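Long-range contacts in TonB-dependent siderophore receptor (Pseudomonas aeruginosa 39016, PDB 5NEC), which probably takes up ferric siderophores, and drugs conjugated to siderophores, across the bacterial outer membrane using energy passed on by TonB: residues I323-V328 with C390-I395; S295-N300 with D347-F352. All blocks are in the same frame, centred on the assembly; numbering follows the deposited sequence.

Contact 1: I323-V328 with C390-I395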
loop_
_atom_site.group_PDB
_atom_site.type_symbol
_atom_site.label_atom_id
_atom_site.label_comp_id
_atom_site.label_asym_id
_atom_site.label_seq_id
_atom_site.Cartn_x
_atom_site.Cartn_y
_atom_site.Cartn_z
ATOM N N ILE A 323 -21.376 24.410 -7.135
ATOM C CA ILE A 323 -21.306 23.732 -8.440
ATOM C C ILE A 323 -22.614 23.778 -9.221
ATOM O O ILE A 323 -22.584 23.786 -10.454
ATOM C CB ILE A 323 -20.802 22.262 -8.354
ATOM C CG1 ILE A 323 -21.722 21.378 -7.483
ATOM C CG2 ILE A 323 -19.358 22.242 -7.852
ATOM C CD1 ILE A 323 -21.378 19.908 -7.539
ATOM N N ASN A 324 -23.737 23.850 -8.520
ATOM C CA ASN A 324 -25.029 23.970 -9.170
ATOM C C ASN A 324 -25.323 25.318 -9.819
ATOM O O ASN A 324 -26.323 25.421 -10.511
ATOM C CB ASN A 324 -26.145 23.558 -8.204
ATOM C CG ASN A 324 -26.062 22.088 -7.854
ATOM O OD1 ASN A 324 -25.882 21.272 -8.728
ATOM N ND2 ASN A 324 -26.132 21.754 -6.582
ATOM N N ASN A 325 -24.485 26.335 -9.609
ATOM C CA ASN A 325 -24.575 27.579 -10.377
ATOM C C ASN A 325 -23.368 27.770 -11.294
ATOM O O ASN A 325 -23.219 28.824 -11.884
ATOM C CB ASN A 325 -24.772 28.785 -9.449
ATOM C CG ASN A 325 -23.507 29.156 -8.663
ATOM O OD1 ASN A 325 -22.395 29.127 -9.178
ATOM N ND2 ASN A 325 -23.686 29.493 -7.406
ATOM N N GLY A 326 -22.500 26.761 -11.399
ATOM C CA GLY A 326 -21.343 26.775 -12.303
ATOM C C GLY A 326 -20.015 27.254 -11.721
ATOM O O GLY A 326 -19.107 27.627 -12.483
ATOM N N SER A 327 -19.892 27.239 -10.387
ATOM C CA SER A 327 -18.667 27.677 -9.704
ATOM C C SER A 327 -18.191 26.726 -8.597
ATOM O O SER A 327 -18.904 25.811 -8.164
ATOM C CB SER A 327 -18.856 29.080 -9.142
ATOM O OG SER A 327 -19.756 29.068 -8.073
ATOM N N VAL A 328 -16.959 26.952 -8.152
ATOM C CA VAL A 328 -16.283 26.079 -7.176
ATOM C C VAL A 328 -15.527 26.918 -6.148
ATOM O O VAL A 328 -14.651 27.695 -6.524
ATOM C CB VAL A 328 -15.272 25.150 -7.886
ATOM C CG1 VAL A 328 -14.450 24.361 -6.878
ATOM C CG2 VAL A 328 -15.981 24.209 -8.862
ATOM N N CYS A 390 -20.043 31.012 -3.717
ATOM C CA CYS A 390 -19.503 31.457 -5.015
ATOM C C CYS A 390 -20.611 31.471 -6.050
ATOM O O CYS A 390 -21.570 30.726 -5.941
ATOM C CB CYS A 390 -18.480 30.462 -5.581
ATOM S SG CYS A 390 -16.985 30.281 -4.658
ATOM N N ASN A 391 -20.402 32.263 -7.089
ATOM C CA ASN A 391 -21.237 32.218 -8.297
ATOM C C ASN A 391 -20.356 32.813 -9.416
ATOM O O ASN A 391 -19.255 33.307 -9.131
ATOM C CB ASN A 391 -22.558 32.997 -8.094
ATOM C CG ASN A 391 -22.334 34.429 -7.688
ATOM O OD1 ASN A 391 -21.609 35.178 -8.359
ATOM N ND2 ASN A 391 -22.900 34.819 -6.558
ATOM N N PRO A 392 -20.815 32.752 -10.676
ATOM C CA PRO A 392 -19.948 33.237 -11.766
ATOM C C PRO A 392 -19.439 34.682 -11.682
ATOM O O PRO A 392 -18.369 34.980 -12.187
ATOM C CB PRO A 392 -20.788 32.981 -13.020
ATOM C CG PRO A 392 -21.560 31.745 -12.660
ATOM C CD PRO A 392 -21.950 31.979 -11.212
ATOM N N SER A 393 -20.169 35.566 -11.021
ATOM C CA SER A 393 -19.725 36.957 -10.831
ATOM C C SER A 393 -18.561 37.092 -9.851
ATOM O O SER A 393 -17.828 38.080 -9.903
ATOM C CB SER A 393 -20.890 37.845 -10.376
ATOM O OG SER A 393 -21.184 37.658 -9.000
ATOM N N LEU A 394 -18.402 36.114 -8.960
ATOM C CA LEU A 394 -17.296 36.091 -7.981
ATOM C C LEU A 394 -16.033 35.364 -8.475
ATOM O O LEU A 394 -14.962 35.525 -7.899
ATOM C CB LEU A 394 -17.775 35.492 -6.648
ATOM C CG LEU A 394 -18.852 36.309 -5.912
ATOM C CD1 LEU A 394 -19.420 35.531 -4.734
ATOM C CD2 LEU A 394 -18.341 37.665 -5.441
ATOM N N ILE A 395 -16.144 34.589 -9.547
ATOM C CA ILE A 395 -14.992 33.868 -10.111
ATOM C C ILE A 395 -13.832 34.816 -10.424
ATOM O O ILE A 395 -14.044 35.852 -11.014
ATOM C CB ILE A 395 -15.370 33.125 -11.402
ATOM C CG1 ILE A 395 -16.297 31.954 -11.069
ATOM C CG2 ILE A 395 -14.121 32.631 -12.140
ATOM C CD1 ILE A 395 -16.868 31.291 -12.309
#
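N325 reaches C390 with its amide: ND2 donates to the carbonyl O of C390 at 2.9 Å, and the N-H...O angle of 162° marks a nearly straight bond. The acceptor lies close to the amide plane of N325, and the N-H arrives in the carbonyl plane, on a lone pair. The CB of N325 points toward 390-395, and chi1 at 73° sets CG between the backbone N and carbonyl carbon, within 3.8 Å of CA of N391. The other amide atom, OD1, faces CA of N391 at 3.4 Å and accepts a hydrogen bond from OG of S327 on a lone pair, so that both ends of the amide are engaged and its rotation is fixed. The main chain of N325 also takes part, its carbonyl O lying 3.4 Å from CG of the P392 ring. G326 turns the chain at a positive phi of 94°, between the 3-10 segment and the strand that starts at S327. The OG of S327 lies 3.1 Å from CB of C390, and CB of S327 is 4.3 Å from CG1 of I395. V328 meets C390 through its carbonyl O, 4.0 Å from SG of C390. That sulfur forms a disulfide with C403, whose neighbour T404 shares backbone hydrogen bonding with V328. The contact thus packs a loop closed by a disulfide against the turn of a beta hairpin; long loops between barrel strands are a feature of TonB-dependent receptors.

Contact 2: S295-N300 with D347-F352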
loop_
_atom_site.group_PDB
_atom_site.type_symbol
_atom_site.label_atom_id
_atom_site.label_comp_id
_atom_site.label_asym_id
_atom_site.label_seq_id
_atom_site.Cartn_x
_atom_site.Cartn_y
_atom_site.Cartn_z
ATOM N N SER A 295 19.053 -26.004 15.208
ATOM C CA SER A 295 17.590 -25.878 15.241
ATOM C C SER A 295 17.053 -24.541 15.743
ATOM O O SER A 295 15.835 -24.393 15.849
ATOM C CB SER A 295 17.007 -26.959 16.153
ATOM O OG SER A 295 17.458 -28.227 15.766
ATOM N N LEU A 296 17.937 -23.589 16.070
ATOM C CA LEU A 296 17.557 -22.369 16.794
ATOM C C LEU A 296 18.361 -21.156 16.344
ATOM O O LEU A 296 19.582 -21.138 16.486
ATOM C CB LEU A 296 17.767 -22.562 18.303
ATOM C CG LEU A 296 16.831 -23.532 19.029
ATOM C CD1 LEU A 296 17.320 -23.777 20.453
ATOM C CD2 LEU A 296 15.401 -22.990 19.038
ATOM N N THR A 297 17.667 -20.132 15.845
ATOM C CA THR A 297 18.253 -18.828 15.523
ATOM C C THR A 297 17.630 -17.739 16.403
ATOM O O THR A 297 16.416 -17.699 16.587
ATOM C CB THR A 297 18.023 -18.459 14.038
ATOM O OG1 THR A 297 18.626 -19.458 13.201
ATOM C CG2 THR A 297 18.634 -17.091 13.700
ATOM N N ILE A 298 18.486 -16.884 16.957
ATOM C CA ILE A 298 18.057 -15.696 17.692
ATOM C C ILE A 298 18.354 -14.471 16.843
ATOM O O ILE A 298 19.394 -14.391 16.196
ATOM C CB ILE A 298 18.700 -15.569 19.100
ATOM C CG1 ILE A 298 18.019 -14.442 19.877
ATOM C CG2 ILE A 298 20.207 -15.310 19.047
ATOM C CD1 ILE A 298 18.425 -14.366 21.326
ATOM N N ARG A 299 17.425 -13.519 16.854
ATOM C CA ARG A 299 17.485 -12.351 15.969
ATOM C C ARG A 299 17.049 -11.101 16.719
ATOM O O ARG A 299 16.048 -11.129 17.437
ATOM C CB ARG A 299 16.580 -12.606 14.789
ATOM C CG ARG A 299 16.557 -11.548 13.704
ATOM C CD ARG A 299 15.222 -11.663 13.003
ATOM N NE ARG A 299 15.205 -10.954 11.738
ATOM C CZ ARG A 299 15.387 -11.505 10.537
ATOM N NH1 ARG A 299 15.643 -12.815 10.392
ATOM N NH2 ARG A 299 15.347 -10.718 9.456
ATOM N N ASN A 300 17.824 -10.026 16.591
ATOM C CA ASN A 300 17.448 -8.724 17.144
ATOM C C ASN A 300 17.443 -7.714 16.025
ATOM O O ASN A 300 18.365 -7.668 15.237
ATOM C CB ASN A 300 18.386 -8.271 18.260
ATOM C CG ASN A 300 17.824 -7.105 19.047
ATOM O OD1 ASN A 300 17.154 -7.289 20.054
ATOM N ND2 ASN A 300 18.069 -5.894 18.569
ATOM N N ASP A 347 13.600 -11.924 18.306
ATOM C CA ASP A 347 12.898 -13.154 17.902
ATOM C C ASP A 347 13.734 -14.418 18.120
ATOM O O ASP A 347 14.951 -14.410 17.939
ATOM C CB ASP A 347 12.503 -13.087 16.427
ATOM C CG ASP A 347 11.569 -11.937 16.122
ATOM O OD1 ASP A 347 10.568 -11.773 16.846
ATOM O OD2 ASP A 347 11.822 -11.194 15.154
ATOM N N LEU A 348 13.059 -15.490 18.522
ATOM C CA LEU A 348 13.629 -16.828 18.593
ATOM C C LEU A 348 12.795 -17.717 17.665
ATOM O O LEU A 348 11.585 -17.810 17.816
ATOM C CB LEU A 348 13.576 -17.358 20.027
ATOM C CG LEU A 348 14.190 -18.745 20.270
ATOM C CD1 LEU A 348 15.712 -18.658 20.133
ATOM C CD2 LEU A 348 13.794 -19.315 21.627
ATOM N N PHE A 349 13.431 -18.349 16.694
ATOM C CA PHE A 349 12.708 -19.222 15.773
ATOM C C PHE A 349 13.500 -20.462 15.381
ATOM O O PHE A 349 14.719 -20.491 15.488
ATOM C CB PHE A 349 12.241 -18.440 14.529
ATOM C CG PHE A 349 13.347 -17.789 13.754
ATOM C CD1 PHE A 349 13.779 -16.497 14.076
ATOM C CD2 PHE A 349 13.938 -18.446 12.673
ATOM C CE1 PHE A 349 14.790 -15.881 13.338
ATOM C CE2 PHE A 349 14.951 -17.839 11.930
ATOM C CZ PHE A 349 15.373 -16.560 12.258
ATOM N N GLY A 350 12.782 -21.496 14.953
ATOM C CA GLY A 350 13.412 -22.746 14.526
ATOM C C GLY A 350 12.519 -23.938 14.775
ATOM O O GLY A 350 11.321 -23.871 14.483
ATOM N N GLU A 351 13.099 -25.023 15.309
ATOM C CA GLU A 351 12.397 -26.318 15.440
ATOM C C GLU A 351 12.616 -27.020 16.755
ATOM O O GLU A 351 13.697 -26.947 17.321
ATOM C CB GLU A 351 12.857 -27.304 14.360
ATOM C CG GLU A 351 12.569 -26.894 12.926
ATOM C CD GLU A 351 13.609 -25.947 12.355
ATOM O OE1 GLU A 351 14.804 -26.129 12.684
ATOM O OE2 GLU A 351 13.237 -25.019 11.587
ATOM N N PHE A 352 11.595 -27.736 17.215
ATOM C CA PHE A 352 11.766 -28.755 18.252
ATOM C C PHE A 352 10.800 -29.926 18.013
ATOM O O PHE A 352 9.902 -29.831 17.162
ATOM C CB PHE A 352 11.634 -28.166 19.673
ATOM C CG PHE A 352 10.253 -27.668 20.023
ATOM C CD1 PHE A 352 9.324 -28.501 20.645
ATOM C CD2 PHE A 352 9.886 -26.354 19.759
ATOM C CE1 PHE A 352 8.049 -28.036 20.965
ATOM C CE2 PHE A 352 8.620 -25.879 20.084
ATOM C CZ PHE A 352 7.698 -26.726 20.685
#
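T297 lies against one face of the F349 ring, the two side chains side by side and pointing the same way. CB of T297 stands 4.0 Å from the ring centroid and 25° off the normal, a CH-pi contact over one face, offset toward the rim. Its methyl, CG2, comes closest to CZ of F349 at 3.6 Å. A chi1 of 58° puts CG of F349 between its own backbone N and carbonyl carbon, and the ring reaches across toward the partner strand. R299 comes to the ring from the edge: its CB lies near the ring plane, 4.0 Å from CE1 of F349, and the guanidinium is inclined 49° to the ring, with CZ of F349 at the guanidinium's own edge. R299 also runs alongside D347, yet NE of R299 stays 4.8 Å from OD2 of D347; the charged atoms are not in contact. Their stronger polar partners are E289, in a salt bridge with R299, and Y436, hydrogen-bonded to OD1 of D347. On the opposite face L348 brings CD1 to 4.4 Å from CB of I298.

The backbone sets this register. T297 and F349 form an antiparallel hydrogen-bonded pair, with T297 N to F349 O at 3.0 Å and nearly straight, and R299 with D347 form another. At G350 the strands come close enough for its CA to make a CA-H...O contact with O of S295 at 3.2 Å, while E351 N donates to that same oxygen.

Strand 276-291 continues the sheet beyond 296-300, bonding to I298 and N300, and strand 357-379 does so beyond 347-352, bonding to L348, G350 and F352.

In the fold
From the N terminus, the chain first enters contact 2 at 295-300, where strand 296-316 begins, and then passes through contact 1 at 323-328, in the turn that leads into strand 327-354. That strand brings the chain back to contact 2 at 347-352, closing the hairpin over 46 intervening residues. After strand 357-379 the chain reaches 390-395 and closes contact 1 over 61 residues. The segments therefore alternate, and the contacts cross. Their centres are 66 Å apart, on opposite sides of the chain's centre, with strand 327-354 serving both: contact 2 joins neighbouring barrel strands, whereas contact 1 ties a loop to the hairpin's other end.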